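PDB 1TU9: globin domain-containing protein from Pseudomonas aeruginosa, which binds a b-type heme in a globin fold and is probably, like other globins, an oxygen-binding or oxygen-carrying protein. Local coordinates for residues Gly56-Ala64 / Trp117-Ile128. Numbering follows the deposited sequence. Where two conformers were deposited one is given.
With HEM (protoporphyrin IX containing Fe), chain B.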
loop_
_atom_site.group_PDB
_atom_site.type_symbol
_atom_site.label_atom_id
_atom_site.label_comp_id
_atom_site.label_asym_id
_atom_site.label_seq_id
_atom_site.Cartn_x
_atom_site.Cartn_y
_atom_site.Cartn_z
ATOM N N GLY A 56 0.951 6.073 -4.894
ATOM C CA GLY A 56 -0.004 4.979 -4.981
ATOM C C GLY A 56 -0.911 4.892 -3.767
ATOM O O GLY A 56 -2.120 4.687 -3.888
ATOM N N ILE A 57 -0.338 5.049 -2.585
ATOM C CA ILE A 57 -1.127 5.096 -1.361
ATOM C C ILE A 57 -2.086 6.290 -1.431
ATOM O O ILE A 57 -3.258 6.171 -1.070
ATOM C CB ILE A 57 -0.222 5.141 -0.119
ATOM C CG1 ILE A 57 0.492 3.792 0.035
ATOM C CG2 ILE A 57 -1.059 5.419 1.119
ATOM C CD1 ILE A 57 1.586 3.769 1.097
ATOM N N MET A 58 -1.612 7.424 -1.931
ATOM C CA MET A 58 -2.507 8.562 -2.116
ATOM C C MET A 58 -3.658 8.210 -3.053
ATOM O O MET A 58 -4.793 8.587 -2.795
ATOM C CB MET A 58 -1.764 9.798 -2.606
ATOM C CG MET A 58 -0.865 10.371 -1.546
ATOM S SD MET A 58 0.098 11.792 -2.074
ATOM C CE MET A 58 -1.170 12.983 -2.321
ATOM N N ASN A 59 -3.393 7.473 -4.122
ATOM C CA ASN A 59 -4.471 7.071 -5.029
ATOM C C ASN A 59 -5.502 6.177 -4.338
ATOM O O ASN A 59 -6.702 6.307 -4.580
ATOM C CB ASN A 59 -3.920 6.420 -6.299
ATOM C CG ASN A 59 -3.200 7.424 -7.207
ATOM O OD1 ASN A 59 -3.546 8.605 -7.236
ATOM N ND2 ASN A 59 -2.195 6.954 -7.923
ATOM N N LEU A 60 -5.047 5.288 -3.460
ATOM C CA LEU A 60 -5.973 4.424 -2.723
ATOM C C LEU A 60 -6.820 5.257 -1.750
ATOM O O LEU A 60 -8.006 4.983 -1.562
ATOM C CB LEU A 60 -5.220 3.284 -2.000
ATOM C CG LEU A 60 -5.651 1.842 -2.342
ATOM C CD1 LEU A 60 -5.617 1.599 -3.806
ATOM C CD2 LEU A 60 -4.791 0.797 -1.662
ATOM N N VAL A 61 -6.221 6.278 -1.142
ATOM C CA VAL A 61 -6.976 7.177 -0.265
ATOM C C VAL A 61 -7.992 7.996 -1.076
ATOM O O VAL A 61 -9.140 8.127 -0.672
ATOM C CB VAL A 61 -6.054 8.078 0.549
ATOM C CG1 VAL A 61 -6.875 9.109 1.308
ATOM C CG2 VAL A 61 -5.201 7.228 1.500
ATOM N N MET A 62 -7.589 8.506 -2.229
ATOM C CA MET A 62 -8.513 9.283 -3.054
ATOM C C MET A 62 -9.705 8.438 -3.488
ATOM O O MET A 62 -10.837 8.911 -3.445
ATOM C CB MET A 62 -7.796 9.882 -4.260
ATOM C CG MET A 62 -6.828 10.999 -3.875
ATOM S SD MET A 62 -6.233 11.969 -5.250
ATOM C CE MET A 62 -5.319 10.832 -6.017
ATOM N N TYR A 63 -9.466 7.188 -3.869
ATOM C CA TYR A 63 -10.555 6.265 -4.178
ATOM C C TYR A 63 -11.492 6.127 -2.974
ATOM O O TYR A 63 -12.714 6.254 -3.121
ATOM C CB TYR A 63 -9.982 4.910 -4.607
ATOM C CG TYR A 63 -11.020 3.833 -4.720
ATOM C CD1 TYR A 63 -11.855 3.762 -5.821
ATOM C CD2 TYR A 63 -11.178 2.894 -3.724
ATOM C CE1 TYR A 63 -12.805 2.745 -5.925
ATOM C CE2 TYR A 63 -12.137 1.898 -3.817
ATOM C CZ TYR A 63 -12.949 1.836 -4.915
ATOM O OH TYR A 63 -13.907 0.845 -5.021
ATOM N N ALA A 64 -10.939 5.958 -1.780
ATOM C CA ALA A 64 -11.732 5.783 -0.569
ATOM C C ALA A 64 -12.509 7.041 -0.182
ATOM O O ALA A 64 -13.447 6.961 0.595
ATOM C CB ALA A 64 -10.832 5.351 0.577
ATOM N N TRP A 117 -6.603 2.153 8.691
ATOM C CA TRP A 117 -5.710 1.803 7.589
ATOM C C TRP A 117 -6.159 0.511 6.912
ATOM O O TRP A 117 -6.204 0.433 5.691
ATOM C CB TRP A 117 -4.267 1.649 8.075
ATOM C CG TRP A 117 -3.484 2.923 8.125
ATOM C CD1 TRP A 117 -3.183 3.672 9.222
ATOM C CD2 TRP A 117 -2.893 3.592 7.011
ATOM N NE1 TRP A 117 -2.432 4.761 8.853
ATOM C CE2 TRP A 117 -2.238 4.732 7.497
ATOM C CE3 TRP A 117 -2.838 3.327 5.639
ATOM C CZ2 TRP A 117 -1.529 5.593 6.671
ATOM C CZ3 TRP A 117 -2.156 4.188 4.817
ATOM C CH2 TRP A 117 -1.499 5.309 5.339
ATOM N N ARG A 118 -6.471 -0.507 7.693
ATOM C CA ARG A 118 -6.878 -1.786 7.112
ATOM C C ARG A 118 -8.156 -1.655 6.299
ATOM O O ARG A 118 -8.274 -2.224 5.216
ATOM C CB ARG A 118 -6.963 -2.867 8.199
ATOM C CG ARG A 118 -5.565 -3.292 8.645
ATOM C CD ARG A 118 -5.485 -4.530 9.522
ATOM N NE ARG A 118 -4.099 -4.940 9.736
ATOM C CZ ARG A 118 -3.394 -5.721 8.910
ATOM N NH1 ARG A 118 -3.935 -6.230 7.808
ATOM N NH2 ARG A 118 -2.132 -5.997 9.199
ATOM N N ASP A 119 -9.100 -0.873 6.802
ATOM C CA ASP A 119 -10.386 -0.659 6.137
ATOM C C ASP A 119 -10.201 0.146 4.853
ATOM O O ASP A 119 -10.640 -0.268 3.770
ATOM C CB ASP A 119 -11.296 0.044 7.151
ATOM C CG ASP A 119 -12.691 0.298 6.668
ATOM O OD1 ASP A 119 -13.028 0.139 5.466
ATOM O OD2 ASP A 119 -13.514 0.737 7.488
ATOM N N VAL A 120 -9.517 1.280 4.962
ATOM C CA VAL A 120 -9.344 2.181 3.836
ATOM C C VAL A 120 -8.477 1.544 2.743
ATOM O O VAL A 120 -8.815 1.601 1.567
ATOM C CB VAL A 120 -8.791 3.553 4.288
ATOM C CG1 VAL A 120 -8.360 4.410 3.104
ATOM C CG2 VAL A 120 -9.841 4.271 5.138
ATOM N N MET A 121 -7.355 0.944 3.111
ATOM C CA MET A 121 -6.533 0.269 2.103
ATOM C C MET A 121 -7.238 -0.956 1.533
ATOM O O MET A 121 -7.117 -1.224 0.339
ATOM C CB MET A 121 -5.180 -0.152 2.668
ATOM C CG MET A 121 -4.308 0.996 3.140
ATOM S SD MET A 121 -3.644 2.021 1.794
ATOM C CE MET A 121 -4.747 3.389 1.845
ATOM N N GLY A 122 -7.972 -1.684 2.364
ATOM C CA GLY A 122 -8.632 -2.904 1.921
ATOM C C GLY A 122 -9.610 -2.694 0.794
ATOM O O GLY A 122 -9.762 -3.563 -0.064
ATOM N N ARG A 123 -10.258 -1.536 0.749
ATOM C CA ARG A 123 -11.223 -1.247 -0.309
ATOM C C ARG A 123 -10.583 -1.246 -1.664
ATOM O O ARG A 123 -11.104 -1.836 -2.609
ATOM C CB ARG A 123 -11.829 0.135 -0.134
ATOM C CG ARG A 123 -12.523 0.296 1.112
ATOM C CD ARG A 123 -12.730 1.709 1.458
ATOM N NE ARG A 123 -13.155 1.720 2.818
ATOM C CZ ARG A 123 -14.074 2.533 3.293
ATOM N NH1 ARG A 123 -14.651 3.431 2.515
ATOM N NH2 ARG A 123 -14.407 2.441 4.550
ATOM N N GLY A 124 -9.461 -0.540 -1.766
ATOM C CA GLY A 124 -8.759 -0.419 -3.023
ATOM C C GLY A 124 -8.057 -1.706 -3.385
ATOM O O GLY A 124 -8.042 -2.102 -4.549
ATOM N N ILE A 125 -7.487 -2.375 -2.394
ATOM C CA ILE A 125 -6.843 -3.674 -2.604
ATOM C C ILE A 125 -7.839 -4.653 -3.199
ATOM O O ILE A 125 -7.495 -5.433 -4.081
ATOM C CB ILE A 125 -6.249 -4.223 -1.281
ATOM C CG1 ILE A 125 -4.968 -3.458 -0.904
ATOM C CG2 ILE A 125 -5.943 -5.710 -1.377
ATOM C CD1 ILE A 125 -4.482 -3.714 0.503
ATOM N N ALA A 126 -9.082 -4.627 -2.732
ATOM C CA ALA A 126 -10.118 -5.507 -3.281
ATOM C C ALA A 126 -10.302 -5.276 -4.775
ATOM O O ALA A 126 -10.414 -6.241 -5.548
ATOM C CB ALA A 126 -11.435 -5.296 -2.558
ATOM N N VAL A 127 -10.315 -4.023 -5.197
ATOM C CA VAL A 127 -10.463 -3.699 -6.613
ATOM C C VAL A 127 -9.269 -4.264 -7.398
ATOM O O VAL A 127 -9.437 -4.943 -8.420
ATOM C CB VAL A 127 -10.591 -2.186 -6.846
ATOM C CG1 VAL A 127 -10.634 -1.859 -8.327
ATOM C CG2 VAL A 127 -11.844 -1.626 -6.139
ATOM N N ILE A 128 -8.062 -4.019 -6.903
ATOM C CA ILE A 128 -6.864 -4.462 -7.604
ATOM C C ILE A 128 -6.869 -5.978 -7.756
ATOM O O ILE A 128 -6.660 -6.493 -8.866
ATOM C CB ILE A 128 -5.602 -3.975 -6.874
ATOM C CG1 ILE A 128 -5.528 -2.455 -6.946
ATOM C CG2 ILE A 128 -4.342 -4.601 -7.500
ATOM C CD1 ILE A 128 -4.522 -1.845 -6.007
HETATM C CHA HEM B . 4.851 -1.208 -9.582
HETATM C CHB HEM B . 1.529 0.551 -6.375
HETATM C CHC HEM B . 1.032 -3.824 -4.605
HETATM C CHD HEM B . 4.887 -5.367 -7.059
HETATM C C1A HEM B . 3.931 -0.393 -8.914
HETATM C C2A HEM B . 3.602 0.986 -9.251
HETATM C C3A HEM B . 2.715 1.470 -8.381
HETATM C C4A HEM B . 2.409 0.432 -7.425
HETATM C CMA HEM B . 2.109 2.893 -8.395
HETATM C CAA HEM B . 4.186 1.752 -10.443
HETATM C CBA HEM B . 3.091 1.930 -11.504
HETATM C CGA HEM B . 2.292 0.669 -11.767
HETATM O O1A HEM B . 2.862 -0.304 -12.313
HETATM O O2A HEM B . 1.072 0.621 -11.449
HETATM C C1B HEM B . 1.059 -0.475 -5.612
HETATM C C2B HEM B . 0.031 -0.447 -4.581
HETATM C C3B HEM B . -0.114 -1.674 -4.092
HETATM C C4B HEM B . 0.852 -2.503 -4.815
HETATM C CMB HEM B . -0.737 0.818 -4.126
HETATM C CAB HEM B . -1.067 -2.146 -2.959
HETATM C CBB HEM B . -2.329 -1.716 -2.853
HETATM C C1C HEM B . 2.084 -4.575 -5.068
HETATM C C2C HEM B . 2.407 -5.864 -4.547
HETATM C C3C HEM B . 3.486 -6.298 -5.188
HETATM C C4C HEM B . 3.861 -5.293 -6.154
HETATM C CMC HEM B . 1.610 -6.561 -3.442
HETATM C CAC HEM B . 4.152 -7.655 -4.937
HETATM C CBC HEM B . 5.456 -7.842 -5.068
HETATM C C1D HEM B . 5.227 -4.427 -7.983
HETATM C C2D HEM B . 6.306 -4.585 -8.906
HETATM C C3D HEM B . 6.334 -3.308 -9.706
HETATM C C4D HEM B . 5.261 -2.479 -9.183
HETATM C CMD HEM B . 7.235 -5.795 -9.038
HETATM C CAD HEM B . 7.369 -3.016 -10.800
HETATM C CBD HEM B . 8.708 -2.664 -10.130
HETATM C CGD HEM B . 9.805 -2.469 -11.161
HETATM O O1D HEM B . 10.222 -3.477 -11.789
HETATM O O2D HEM B . 10.264 -1.313 -11.374
HETATM N NA HEM B . 3.176 -0.672 -7.794
HETATM N NB HEM B . 1.537 -1.756 -5.743
HETATM N NC HEM B . 2.985 -4.232 -6.051
HETATM N ND HEM B . 4.636 -3.194 -8.171
HETATM FE FE HEM B . 3.104 -2.437 -7.066
HETATM O O HOH W 1 -8.604 2.289 -1.116
HETATM O O HOH W 2 -13.785 -1.201 -3.314
#
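In this globin the heme pocket is walled in part by a helix crossing, where L60 of 56-64 enters 117-128 as a knob among M121, G124, I125 and I128. The segments run at 95°, axes 8.7 Å apart, and by position match the family's E and H helices. In the L60 conformer described, CD1 lies 3.8 Å from G124 CA, an approach consistent with the lack of a side chain there. In that conformer the other branch faces the cofactor, L60 CD2 standing 3.7 Å from heme CBB, a vinyl carbon that I125 CG1 and I128 CD1 also touch. M121 starts away from 56-64, but bends at chi2 (-71°) and chi3 (100°) return CE to within 3.9 Å of V61 CG2. Beyond it, I57 CG2 meets the edge of the W117 indole, 4.0 Å from CZ3, while W117 NE1 is hydrogen-bonded to S12 OG of helix 5-17. At the C-terminal end of 56-64, A64 CB rests on V120 CG1, and Y63 OH reaches V127 CG2 (3.4 Å).

No direct hydrogen bond joins the segments; two waters do. One donates to both L60 O (2.8 Å) and V120 O; the second, in the Y63 ring plane, bonds to Y63 OH (2.7 Å) and donates to R123 O. R123 forms a salt bridge with D119 in its own helix, NE and NH2 reaching OD1 from one face of the carboxylate. This implies that apolar fit is the main direct contact, one water bridging two carbonyls and another a hydroxyl and a third, beside a vinyl shared by L60, I125 and I128.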